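Local coordinates for DBF2 kinase activator protein MOB1 (Saccharomyces cerevisiae, PDB 2HJN) that activates the protein kinase DBF2 as its bound regulatory subunit, enabling phosphorylation of DBF2 by CDC15 in the mitotic exit network, at residues Y115-A120 with F223-E228; K134-L139 with F178-H183; M140-D145 with Q171-R176. One frame throughout, in Å; residues are numbered along the deposited sequence.

How the contacts relate
Three contacts of decreasing span enclose one another along the chain. From the N terminus, strand 115-117 comes first, then helix 132-147, helix 165-187 and finally the 3-10 turn before helix 227-233. Contact 1 closes the widest loop, of 102 intervening residues. Contact 2 lies wholly within it and closes 38, and contact 3, innermost, closes 25; none cross. Contacts 2 and 3 are successive portions of one antiparallel helix pair, 132-147 with 165-187, and share a sulfate. Contact 1 ties the small sheet to the C-terminal region and meets contact 2 where Tyr117 packs on Arg179 and Phe223 on Phe178.

Contact 1. Residues Y115-A120 with F223-E228; sequences YEYLWA and FGPLLE
Tyr115 and Tyr117, on the two-stranded antiparallel sheet that strand 115-117 forms with strand 4-6, reach across to Gly224 and Pro225 in the 3-10 turn that leads into helix 227-233. The contact thus shows how a short strand in a largely helical Mob1/phocein fold can be packed against a distant turn through aromatic side chains, with no hydrogen bond between the two segments. Strand alternation sends both tyrosines to the turn, while Glu116 between them points elsewhere. The chief interaction is a CH-pi contact: Pro225 CD sits 3.8 Å from the centroid of the Tyr115 ring and only 10° from its normal, so this methylene sits over the middle of one face, and Pro225 CB lies nearer the CD1-CE1 side. Pro225 N lies above that face as well. With its CG beside the backbone N (chi1 -64°), the Tyr115 ring extends past the proline to the preceding peptide, where Tyr115 OH comes within 3.8 Å of Gly224 C. Gly224 adopts a positive phi of 45°, which favours glycine; a CB here would also collide with Pro225 CD. The turn is closed by the backbone bond from Leu226 N to Phe223 O, and Leu226 takes the N-cap position of the helix that follows. Away from the turn, Tyr115 also touches Thr6 of the partner strand. Tyr117 approaches Pro225 from the opposite direction, and its OH ends 3.6 Å from Pro225 CD, the same methylene that rests on the Tyr115 ring.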
loop_
_atom_site.group_PDB
_atom_site.type_symbol
_atom_site.label_atom_id
_atom_site.label_comp_id
_atom_site.label_asym_id
_atom_site.label_seq_id
_atom_site.Cartn_x
_atom_site.Cartn_y
_atom_site.Cartn_z
ATOM N N TYR A 115 -18.730 6.254 -18.235
ATOM C CA TYR A 115 -17.445 6.060 -18.904
ATOM C C TYR A 115 -16.995 4.618 -18.827
ATOM O O TYR A 115 -16.848 4.089 -17.734
ATOM C CB TYR A 115 -16.350 6.927 -18.268
ATOM C CG TYR A 115 -16.610 8.401 -18.429
ATOM C CD1 TYR A 115 -17.440 9.083 -17.556
ATOM C CD2 TYR A 115 -16.043 9.106 -19.486
ATOM C CE1 TYR A 115 -17.707 10.453 -17.726
ATOM C CE2 TYR A 115 -16.312 10.465 -19.675
ATOM C CZ TYR A 115 -17.123 11.125 -18.799
ATOM O OH TYR A 115 -17.347 12.476 -19.012
ATOM N N GLU A 116 -16.774 4.006 -19.985
ATOM C CA GLU A 116 -16.153 2.670 -20.079
ATOM C C GLU A 116 -14.836 2.795 -20.867
ATOM O O GLU A 116 -14.810 3.463 -21.926
ATOM C CB GLU A 116 -17.120 1.636 -20.705
ATOM C CG GLU A 116 -16.388 0.332 -20.928
ATOM C CD GLU A 116 -17.216 -0.861 -21.302
ATOM O OE1 GLU A 116 -18.406 -0.711 -21.681
ATOM O OE2 GLU A 116 -16.621 -1.972 -21.253
ATOM N N TYR A 117 -13.746 2.222 -20.358
ATOM C CA TYR A 117 -12.459 2.244 -21.072
ATOM C C TYR A 117 -12.105 0.899 -21.656
ATOM O O TYR A 117 -12.284 -0.108 -21.010
ATOM C CB TYR A 117 -11.305 2.739 -20.168
ATOM C CG TYR A 117 -11.622 4.065 -19.522
ATOM C CD1 TYR A 117 -11.932 4.144 -18.182
ATOM C CD2 TYR A 117 -11.650 5.238 -20.283
ATOM C CE1 TYR A 117 -12.242 5.410 -17.596
ATOM C CE2 TYR A 117 -11.916 6.457 -19.722
ATOM C CZ TYR A 117 -12.229 6.543 -18.397
ATOM O OH TYR A 117 -12.528 7.772 -17.853
ATOM N N LEU A 118 -11.580 0.900 -22.875
ATOM C CA LEU A 118 -11.397 -0.310 -23.669
ATOM C C LEU A 118 -9.921 -0.573 -23.928
ATOM O O LEU A 118 -9.105 0.365 -23.866
ATOM C CB LEU A 118 -12.154 -0.173 -25.013
ATOM C CG LEU A 118 -13.589 0.311 -25.036
ATOM C CD1 LEU A 118 -14.086 0.577 -26.491
ATOM C CD2 LEU A 118 -14.530 -0.640 -24.354
ATOM N N TRP A 119 -9.564 -1.845 -24.178
ATOM C CA TRP A 119 -8.149 -2.239 -24.443
ATOM C C TRP A 119 -8.023 -2.953 -25.782
ATOM O O TRP A 119 -8.767 -3.886 -26.054
ATOM C CB TRP A 119 -7.599 -3.183 -23.336
ATOM C CG TRP A 119 -6.085 -3.429 -23.380
ATOM C CD1 TRP A 119 -5.434 -4.578 -23.766
ATOM C CD2 TRP A 119 -5.065 -2.478 -23.081
ATOM N NE1 TRP A 119 -4.081 -4.394 -23.685
ATOM C CE2 TRP A 119 -3.827 -3.109 -23.286
ATOM C CE3 TRP A 119 -5.086 -1.135 -22.643
ATOM C CZ2 TRP A 119 -2.613 -2.458 -23.070
ATOM C CZ3 TRP A 119 -3.877 -0.476 -22.435
ATOM C CH2 TRP A 119 -2.656 -1.138 -22.647
ATOM N N ALA A 120 -7.065 -2.510 -26.596
ATOM C CA ALA A 120 -6.655 -3.268 -27.789
ATOM C C ALA A 120 -5.513 -4.214 -27.455
ATOM O O ALA A 120 -4.419 -3.794 -27.015
ATOM C CB ALA A 120 -6.263 -2.360 -28.894
ATOM N N PHE A 223 -9.549 14.201 -18.241
ATOM C CA PHE A 223 -10.006 13.898 -16.884
ATOM C C PHE A 223 -11.376 13.225 -16.720
ATOM O O PHE A 223 -11.708 12.808 -15.625
ATOM C CB PHE A 223 -10.022 15.168 -16.035
ATOM C CG PHE A 223 -8.732 15.916 -16.021
ATOM C CD1 PHE A 223 -8.735 17.310 -16.026
ATOM C CD2 PHE A 223 -7.515 15.249 -15.988
ATOM C CE1 PHE A 223 -7.546 18.017 -16.001
ATOM C CE2 PHE A 223 -6.304 15.966 -15.967
ATOM C CZ PHE A 223 -6.331 17.345 -15.974
ATOM N N GLY A 224 -12.149 13.148 -17.794
ATOM C CA GLY A 224 -13.466 12.473 -17.849
ATOM C C GLY A 224 -14.369 12.779 -16.670
ATOM O O GLY A 224 -14.731 13.933 -16.443
ATOM N N PRO A 225 -14.683 11.747 -15.854
ATOM C CA PRO A 225 -15.578 11.950 -14.717
ATOM C C PRO A 225 -14.920 12.659 -13.528
ATOM O O PRO A 225 -15.647 13.136 -12.637
ATOM C CB PRO A 225 -15.970 10.508 -14.329
ATOM C CG PRO A 225 -14.715 9.726 -14.655
ATOM C CD PRO A 225 -14.229 10.342 -15.950
ATOM N N LEU A 226 -13.585 12.728 -13.483
ATOM C CA LEU A 226 -12.925 13.346 -12.336
ATOM C C LEU A 226 -12.687 14.894 -12.478
ATOM O O LEU A 226 -12.033 15.493 -11.640
ATOM C CB LEU A 226 -11.641 12.583 -11.921
ATOM C CG LEU A 226 -11.711 11.124 -11.394
ATOM C CD1 LEU A 226 -10.346 10.681 -10.874
ATOM C CD2 LEU A 226 -12.779 10.960 -10.293
ATOM N N LEU A 227 -13.226 15.514 -13.522
ATOM C CA LEU A 227 -13.020 16.972 -13.726
ATOM C C LEU A 227 -13.240 17.839 -12.496
ATOM O O LEU A 227 -12.401 18.670 -12.221
ATOM C CB LEU A 227 -13.824 17.534 -14.914
ATOM C CG LEU A 227 -13.450 19.005 -15.153
ATOM C CD1 LEU A 227 -11.987 19.110 -15.636
ATOM C CD2 LEU A 227 -14.405 19.707 -16.084
ATOM N N GLU A 228 -14.343 17.636 -11.752
ATOM C CA GLU A 228 -14.627 18.406 -10.516
ATOM C C GLU A 228 -13.623 18.114 -9.429
ATOM O O GLU A 228 -13.197 19.009 -8.676
ATOM C CB GLU A 228 -16.048 18.111 -9.957
ATOM C CG GLU A 228 -16.401 18.934 -8.678
ATOM C CD GLU A 228 -17.828 18.727 -8.171
ATOM O OE1 GLU A 228 -18.554 17.886 -8.741
ATOM O OE2 GLU A 228 -18.244 19.397 -7.188
#

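Contact 2. Residues K134-L139 with F178-H183; sequences KYVECL and FRVYAH. With ZN (zinc ion), chain B; SO4 (sulfate ion), chain C.
Arg179 meets Tyr135 on one flank of the antiparallel pair made by helices 132-147 and 165-187, and its side chain shows how a single residue can be packed along its stem and charged at its tip. Its CB lies 4.1 Å from Tyr135 OH. From CG the chain runs extended to NE, and on the way CD comes to 3.3 Å from that same Tyr135 OH, a snug fit of hydroxyl against methylene. The tyrosine reaches this spot because its CG is anti to the backbone N (chi1 -176°), and its ring stands steeply to the guanidinium, the planes 73° apart. Beyond CZ the two terminal nitrogens grip the sulfate side by side: Arg179 NH1 donates to SO4 O4 at 2.9 Å and Arg179 NH2 to SO4 O2 at 3.1 Å, both bonds nearly straight. The sulfur lies in the guanidinium plane, so the anion is met edge-on.

Deeper in the interface the contact turns apolar. Val180 CG2 lies 3.9 Å from Leu139 CD1 and almost as near Leu139 CD2, whereas Val136 CG1 and Val180 CG1 meet more loosely at 4.4 Å. One turn further along, His183 NE2 binds the zinc ion at 2.1 Å, in a site completed by Cys101, Cys106 and His188, while its ND1 is held by Ile110 O. The axes of segments 134-139 and 178-183 pass 11.0 Å apart, their directions 153° apart. Helix 75-97 packs against the apolar part, with Tyr94 touching Val136, Val180 and His183, and Tyr117 of strand 115-117 lies against both Tyr135 and Arg179.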
loop_
_atom_site.group_PDB
_atom_site.type_symbol
_atom_site.label_atom_id
_atom_site.label_comp_id
_atom_site.label_asym_id
_atom_site.label_seq_id
_atom_site.Cartn_x
_atom_site.Cartn_y
_atom_site.Cartn_z
ATOM N N LYS A 134 -8.340 -7.182 -15.451
ATOM C CA LYS A 134 -7.676 -7.535 -16.694
ATOM C C LYS A 134 -7.125 -6.313 -17.401
ATOM O O LYS A 134 -5.998 -6.350 -17.862
ATOM C CB LYS A 134 -8.617 -8.312 -17.653
ATOM C CG LYS A 134 -7.942 -8.745 -18.979
ATOM C CD LYS A 134 -7.083 -9.988 -18.657
ATOM C CE LYS A 134 -6.596 -10.702 -19.871
ATOM N NZ LYS A 134 -6.089 -12.027 -19.413
ATOM N N TYR A 135 -7.943 -5.261 -17.496
ATOM C CA TYR A 135 -7.569 -3.966 -18.025
ATOM C C TYR A 135 -6.296 -3.407 -17.324
ATOM O O TYR A 135 -5.297 -3.070 -17.971
ATOM C CB TYR A 135 -8.728 -2.963 -17.849
ATOM C CG TYR A 135 -8.394 -1.625 -18.495
ATOM C CD1 TYR A 135 -7.509 -0.750 -17.865
ATOM C CD2 TYR A 135 -8.879 -1.272 -19.747
ATOM C CE1 TYR A 135 -7.157 0.438 -18.411
ATOM C CE2 TYR A 135 -8.528 -0.046 -20.321
ATOM C CZ TYR A 135 -7.646 0.791 -19.633
ATOM O OH TYR A 135 -7.230 2.011 -20.126
ATOM N N VAL A 136 -6.358 -3.358 -15.995
ATOM C CA VAL A 136 -5.287 -2.753 -15.187
ATOM C C VAL A 136 -3.978 -3.540 -15.332
ATOM O O VAL A 136 -2.919 -2.970 -15.636
ATOM C CB VAL A 136 -5.732 -2.564 -13.702
ATOM C CG1 VAL A 136 -4.552 -1.979 -12.818
ATOM C CG2 VAL A 136 -6.909 -1.618 -13.660
ATOM N N GLU A 137 -4.095 -4.861 -15.250
ATOM C CA GLU A 137 -2.979 -5.742 -15.506
ATOM C C GLU A 137 -2.300 -5.485 -16.843
ATOM O O GLU A 137 -1.084 -5.295 -16.886
ATOM C CB GLU A 137 -3.423 -7.222 -15.359
ATOM C CG GLU A 137 -2.332 -8.260 -15.612
ATOM C CD GLU A 137 -1.319 -8.388 -14.486
ATOM O OE1 GLU A 137 -1.731 -8.247 -13.336
ATOM O OE2 GLU A 137 -0.114 -8.670 -14.737
ATOM N N CYS A 138 -3.069 -5.536 -17.943
ATOM C CA CYS A 138 -2.559 -5.310 -19.303
ATOM C C CYS A 138 -1.899 -3.931 -19.435
ATOM O O CYS A 138 -0.821 -3.797 -20.044
ATOM C CB CYS A 138 -3.735 -5.393 -20.298
ATOM S SG CYS A 138 -4.365 -7.106 -20.606
ATOM N N LEU A 139 -2.583 -2.895 -18.933
ATOM C CA LEU A 139 -2.093 -1.533 -19.023
ATOM C C LEU A 139 -0.789 -1.366 -18.285
ATOM O O LEU A 139 0.139 -0.777 -18.842
ATOM C CB LEU A 139 -3.087 -0.482 -18.491
ATOM C CG LEU A 139 -2.770 1.018 -18.399
ATOM C CD1 LEU A 139 -4.070 1.827 -18.262
ATOM C CD2 LEU A 139 -1.999 1.402 -17.187
ATOM N N PHE A 178 -4.087 7.758 -15.872
ATOM C CA PHE A 178 -5.278 8.486 -15.336
ATOM C C PHE A 178 -6.507 7.614 -15.213
ATOM O O PHE A 178 -7.163 7.697 -14.206
ATOM C CB PHE A 178 -5.628 9.783 -16.123
ATOM C CG PHE A 178 -6.722 10.633 -15.452
ATOM C CD1 PHE A 178 -6.391 11.762 -14.694
ATOM C CD2 PHE A 178 -8.075 10.307 -15.617
ATOM C CE1 PHE A 178 -7.379 12.526 -14.074
ATOM C CE2 PHE A 178 -9.098 11.054 -14.962
ATOM C CZ PHE A 178 -8.741 12.153 -14.200
ATOM N N ARG A 179 -6.826 6.802 -16.238
ATOM C CA ARG A 179 -7.970 5.866 -16.203
ATOM C C ARG A 179 -7.935 4.916 -14.972
ATOM O O ARG A 179 -8.983 4.473 -14.518
ATOM C CB ARG A 179 -8.002 5.003 -17.497
ATOM C CG ARG A 179 -8.240 5.881 -18.778
ATOM C CD ARG A 179 -8.119 5.227 -20.144
ATOM N NE ARG A 179 -8.131 6.321 -21.113
ATOM C CZ ARG A 179 -7.524 6.330 -22.289
ATOM N NH1 ARG A 179 -6.848 5.280 -22.692
ATOM N NH2 ARG A 179 -7.618 7.415 -23.074
ATOM N N VAL A 180 -6.729 4.576 -14.489
ATOM C CA VAL A 180 -6.574 3.720 -13.269
ATOM C C VAL A 180 -6.998 4.513 -12.044
ATOM O O VAL A 180 -7.746 4.000 -11.199
ATOM C CB VAL A 180 -5.128 3.185 -13.099
ATOM C CG1 VAL A 180 -5.058 2.257 -11.868
ATOM C CG2 VAL A 180 -4.663 2.423 -14.405
ATOM N N TYR A 181 -6.557 5.764 -11.940
ATOM C CA TYR A 181 -7.056 6.633 -10.839
ATOM C C TYR A 181 -8.577 6.743 -10.894
ATOM O O TYR A 181 -9.242 6.690 -9.840
ATOM C CB TYR A 181 -6.491 8.071 -10.924
ATOM C CG TYR A 181 -5.114 8.276 -10.331
ATOM C CD1 TYR A 181 -4.882 8.133 -8.966
ATOM C CD2 TYR A 181 -4.049 8.663 -11.151
ATOM C CE1 TYR A 181 -3.597 8.358 -8.447
ATOM C CE2 TYR A 181 -2.805 8.882 -10.652
ATOM C CZ TYR A 181 -2.581 8.737 -9.302
ATOM O OH TYR A 181 -1.333 9.003 -8.864
ATOM N N ALA A 182 -9.119 6.871 -12.109
ATOM C CA ALA A 182 -10.582 7.036 -12.247
ATOM C C ALA A 182 -11.341 5.813 -11.706
ATOM O O ALA A 182 -12.377 5.950 -11.013
ATOM C CB ALA A 182 -10.997 7.354 -13.712
ATOM N N HIS A 183 -10.865 4.612 -12.036
ATOM C CA HIS A 183 -11.526 3.391 -11.516
ATOM C C HIS A 183 -11.458 3.302 -9.968
ATOM O O HIS A 183 -12.431 2.881 -9.310
ATOM C CB HIS A 183 -10.946 2.114 -12.166
ATOM C CG HIS A 183 -11.683 0.875 -11.768
ATOM N ND1 HIS A 183 -13.000 0.646 -12.116
ATOM C CD2 HIS A 183 -11.335 -0.123 -10.918
ATOM C CE1 HIS A 183 -13.418 -0.462 -11.529
ATOM N NE2 HIS A 183 -12.427 -0.946 -10.794
HETATM ZN ZN ZN B . -12.663 -2.700 -9.592
HETATM S S SO4 C . -5.022 6.305 -25.994
HETATM O O1 SO4 C . -3.737 6.999 -25.847
HETATM O O2 SO4 C . -6.068 7.305 -25.718
HETATM O O3 SO4 C . -5.152 5.637 -27.278
HETATM O O4 SO4 C . -5.214 5.208 -25.062
#

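Contact 3. Residues M140-D145 with Q171-R176; sequences MRWCQD and QPILRR. With SO4 (sulfate ion), chain C.
Trp142 and Arg176 carry the cation-pi part of this contact, in which segments 140-145 and 171-176 of helices 132-147 and 165-187 run antiparallel, their axes 11.1 Å apart. The Arg176 guanidinium lies flat on the indole, the planes 25° apart, and its CZ stands 4.3 Å from the centroid of the six-membered ring, a cation-pi stack. Arg176 NH1 makes the nearest approach, 3.7 Å from Trp142 CZ2, set toward the rim. The ring reaches the neighbouring helix because its CG is turned anti to the backbone N (chi1 176°), while the extended arginine chain crosses it at about a right angle.

Apolar packing is the second kind of contact. Ile173 CG1 touches Trp142 CZ3 at 3.8 Å, and its other branch, CG2, rests 4.1 Å from Cys143 SG, at the pair whose CA atoms are nearest across the two segments.

Hydrogen bonds to the sulfate form the third group. Arg175, bent at chi3, presents its guanidinium edge to the anion: NH2 approaches SO4 O1 at a doubtfully short 2.5 Å, and NE adds weak bonds to O1 and O2. Arg176 NE makes one weak bond to SO4 O4, at 3.2 Å, and Arg179 is a further ligand of the sulfate. With an alanine in place of Arg176, the indole face of Trp142 would probably lose its cationic cover and the sulfate a weak donor.

This gathering of arginines about the sulfate, which is probably from the crystallisation liquor, is consistent with an anion-binding patch; as Mob1 relatives bind phosphorylated peptides through a basic patch, the sulfate may mark a phosphate position.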
loop_
_atom_site.group_PDB
_atom_site.type_symbol
_atom_site.label_atom_id
_atom_site.label_comp_id
_atom_site.label_asym_id
_atom_site.label_seq_id
_atom_site.Cartn_x
_atom_site.Cartn_y
_atom_site.Cartn_z
HETATM N N MSE A 140 -0.736 -1.807 -17.028
HETATM C CA MSE A 140 0.483 -1.633 -16.194
HETATM C C MSE A 140 1.652 -2.425 -16.760
HETATM O O MSE A 140 2.760 -1.912 -16.801
HETATM C CB MSE A 140 0.234 -2.063 -14.756
HETATM C CG MSE A 140 -0.834 -1.219 -14.055
HETATM SE SE MSE A 140 -0.382 0.722 -13.833
HETATM C CE MSE A 140 0.431 0.465 -12.081
ATOM N N ARG A 141 1.427 -3.672 -17.184
ATOM C CA ARG A 141 2.489 -4.471 -17.853
ATOM C C ARG A 141 2.942 -3.798 -19.166
ATOM O O ARG A 141 4.099 -3.864 -19.509
ATOM C CB ARG A 141 2.046 -5.927 -18.166
ATOM C CG ARG A 141 1.900 -6.924 -16.949
ATOM C CD ARG A 141 3.035 -6.927 -15.879
ATOM N NE ARG A 141 3.039 -5.766 -14.959
ATOM C CZ ARG A 141 2.217 -5.560 -13.941
ATOM N NH1 ARG A 141 1.227 -6.390 -13.647
ATOM N NH2 ARG A 141 2.373 -4.472 -13.209
ATOM N N TRP A 142 2.016 -3.178 -19.890
ATOM C CA TRP A 142 2.386 -2.384 -21.099
ATOM C C TRP A 142 3.295 -1.171 -20.731
ATOM O O TRP A 142 4.288 -0.863 -21.443
ATOM C CB TRP A 142 1.138 -1.941 -21.902
ATOM C CG TRP A 142 1.485 -1.048 -23.078
ATOM C CD1 TRP A 142 1.831 -1.426 -24.346
ATOM C CD2 TRP A 142 1.532 0.367 -23.047
ATOM N NE1 TRP A 142 2.064 -0.306 -25.132
ATOM C CE2 TRP A 142 1.904 0.811 -24.347
ATOM C CE3 TRP A 142 1.245 1.320 -22.056
ATOM C CZ2 TRP A 142 2.055 2.161 -24.657
ATOM C CZ3 TRP A 142 1.434 2.685 -22.370
ATOM C CH2 TRP A 142 1.797 3.086 -23.665
ATOM N N CYS A 143 2.970 -0.485 -19.627
ATOM C CA CYS A 143 3.827 0.630 -19.185
ATOM C C CYS A 143 5.262 0.170 -18.882
ATOM O O CYS A 143 6.219 0.846 -19.275
ATOM C CB CYS A 143 3.226 1.364 -17.967
ATOM S SG CYS A 143 1.731 2.278 -18.335
ATOM N N GLN A 144 5.396 -0.933 -18.142
ATOM C CA GLN A 144 6.706 -1.517 -17.834
ATOM C C GLN A 144 7.485 -1.900 -19.091
ATOM O O GLN A 144 8.692 -1.687 -19.150
ATOM C CB GLN A 144 6.594 -2.735 -16.883
ATOM C CG GLN A 144 6.064 -2.371 -15.501
ATOM C CD GLN A 144 6.176 -3.503 -14.538
ATOM O OE1 GLN A 144 5.425 -4.484 -14.645
ATOM N NE2 GLN A 144 7.148 -3.409 -13.597
ATOM N N ASP A 145 6.806 -2.481 -20.082
ATOM C CA ASP A 145 7.432 -2.742 -21.364
ATOM C C ASP A 145 7.941 -1.470 -22.043
ATOM O O ASP A 145 8.990 -1.512 -22.681
ATOM C CB ASP A 145 6.532 -3.562 -22.315
ATOM C CG ASP A 145 6.258 -4.988 -21.807
ATOM O OD1 ASP A 145 7.051 -5.545 -20.996
ATOM O OD2 ASP A 145 5.233 -5.555 -22.235
ATOM N N GLN A 171 2.895 11.289 -23.184
ATOM C CA GLN A 171 1.448 11.622 -23.167
ATOM C C GLN A 171 0.456 10.477 -23.189
ATOM O O GLN A 171 -0.525 10.494 -22.424
ATOM C CB GLN A 171 1.079 12.694 -24.216
ATOM C CG GLN A 171 1.249 14.073 -23.658
ATOM C CD GLN A 171 1.029 15.157 -24.681
ATOM O OE1 GLN A 171 -0.054 15.744 -24.729
ATOM N NE2 GLN A 171 2.044 15.427 -25.520
ATOM N N PRO A 172 0.689 9.470 -24.064
ATOM C CA PRO A 172 -0.118 8.240 -24.051
ATOM C C PRO A 172 -0.045 7.497 -22.689
ATOM O O PRO A 172 -1.085 7.077 -22.169
ATOM C CB PRO A 172 0.490 7.423 -25.189
ATOM C CG PRO A 172 1.113 8.565 -26.176
ATOM C CD PRO A 172 1.678 9.496 -25.179
ATOM N N ILE A 173 1.150 7.399 -22.102
ATOM C CA ILE A 173 1.307 6.773 -20.795
ATOM C C ILE A 173 0.517 7.503 -19.687
ATOM O O ILE A 173 -0.187 6.853 -18.914
ATOM C CB ILE A 173 2.821 6.639 -20.361
ATOM C CG1 ILE A 173 3.576 5.623 -21.245
ATOM C CG2 ILE A 173 2.910 6.115 -18.907
ATOM C CD1 ILE A 173 5.171 5.759 -21.070
ATOM N N LEU A 174 0.655 8.829 -19.593
ATOM C CA LEU A 174 -0.132 9.645 -18.636
ATOM C C LEU A 174 -1.641 9.530 -18.857
ATOM O O LEU A 174 -2.391 9.332 -17.885
ATOM C CB LEU A 174 0.331 11.127 -18.632
ATOM C CG LEU A 174 1.537 11.530 -17.774
ATOM C CD1 LEU A 174 2.481 10.426 -17.357
ATOM C CD2 LEU A 174 2.314 12.738 -18.267
ATOM N N ARG A 175 -2.096 9.585 -20.129
ATOM C CA ARG A 175 -3.529 9.433 -20.435
ATOM C C ARG A 175 -4.091 8.084 -19.914
ATOM O O ARG A 175 -5.182 8.000 -19.310
ATOM C CB ARG A 175 -3.785 9.541 -21.954
ATOM C CG ARG A 175 -3.881 10.916 -22.525
ATOM C CD ARG A 175 -4.464 10.873 -24.001
ATOM N NE ARG A 175 -3.908 9.845 -24.913
ATOM C CZ ARG A 175 -2.916 10.051 -25.790
ATOM N NH1 ARG A 175 -2.297 11.231 -25.874
ATOM N NH2 ARG A 175 -2.520 9.073 -26.577
ATOM N N ARG A 176 -3.345 7.011 -20.154
ATOM C CA ARG A 176 -3.737 5.681 -19.629
ATOM C C ARG A 176 -3.679 5.522 -18.086
ATOM O O ARG A 176 -4.622 4.984 -17.465
ATOM C CB ARG A 176 -2.934 4.618 -20.364
ATOM C CG ARG A 176 -3.225 4.693 -21.890
ATOM C CD ARG A 176 -2.411 3.687 -22.699
ATOM N NE ARG A 176 -2.436 3.978 -24.124
ATOM C CZ ARG A 176 -2.043 3.124 -25.071
ATOM N NH1 ARG A 176 -1.601 1.895 -24.750
ATOM N NH2 ARG A 176 -2.072 3.506 -26.346
HETATM S S SO4 C . -5.022 6.305 -25.994
HETATM O O1 SO4 C . -3.737 6.999 -25.847
HETATM O O2 SO4 C . -6.068 7.305 -25.718
HETATM O O3 SO4 C . -5.152 5.637 -27.278
HETATM O O4 SO4 C . -5.214 5.208 -25.062
#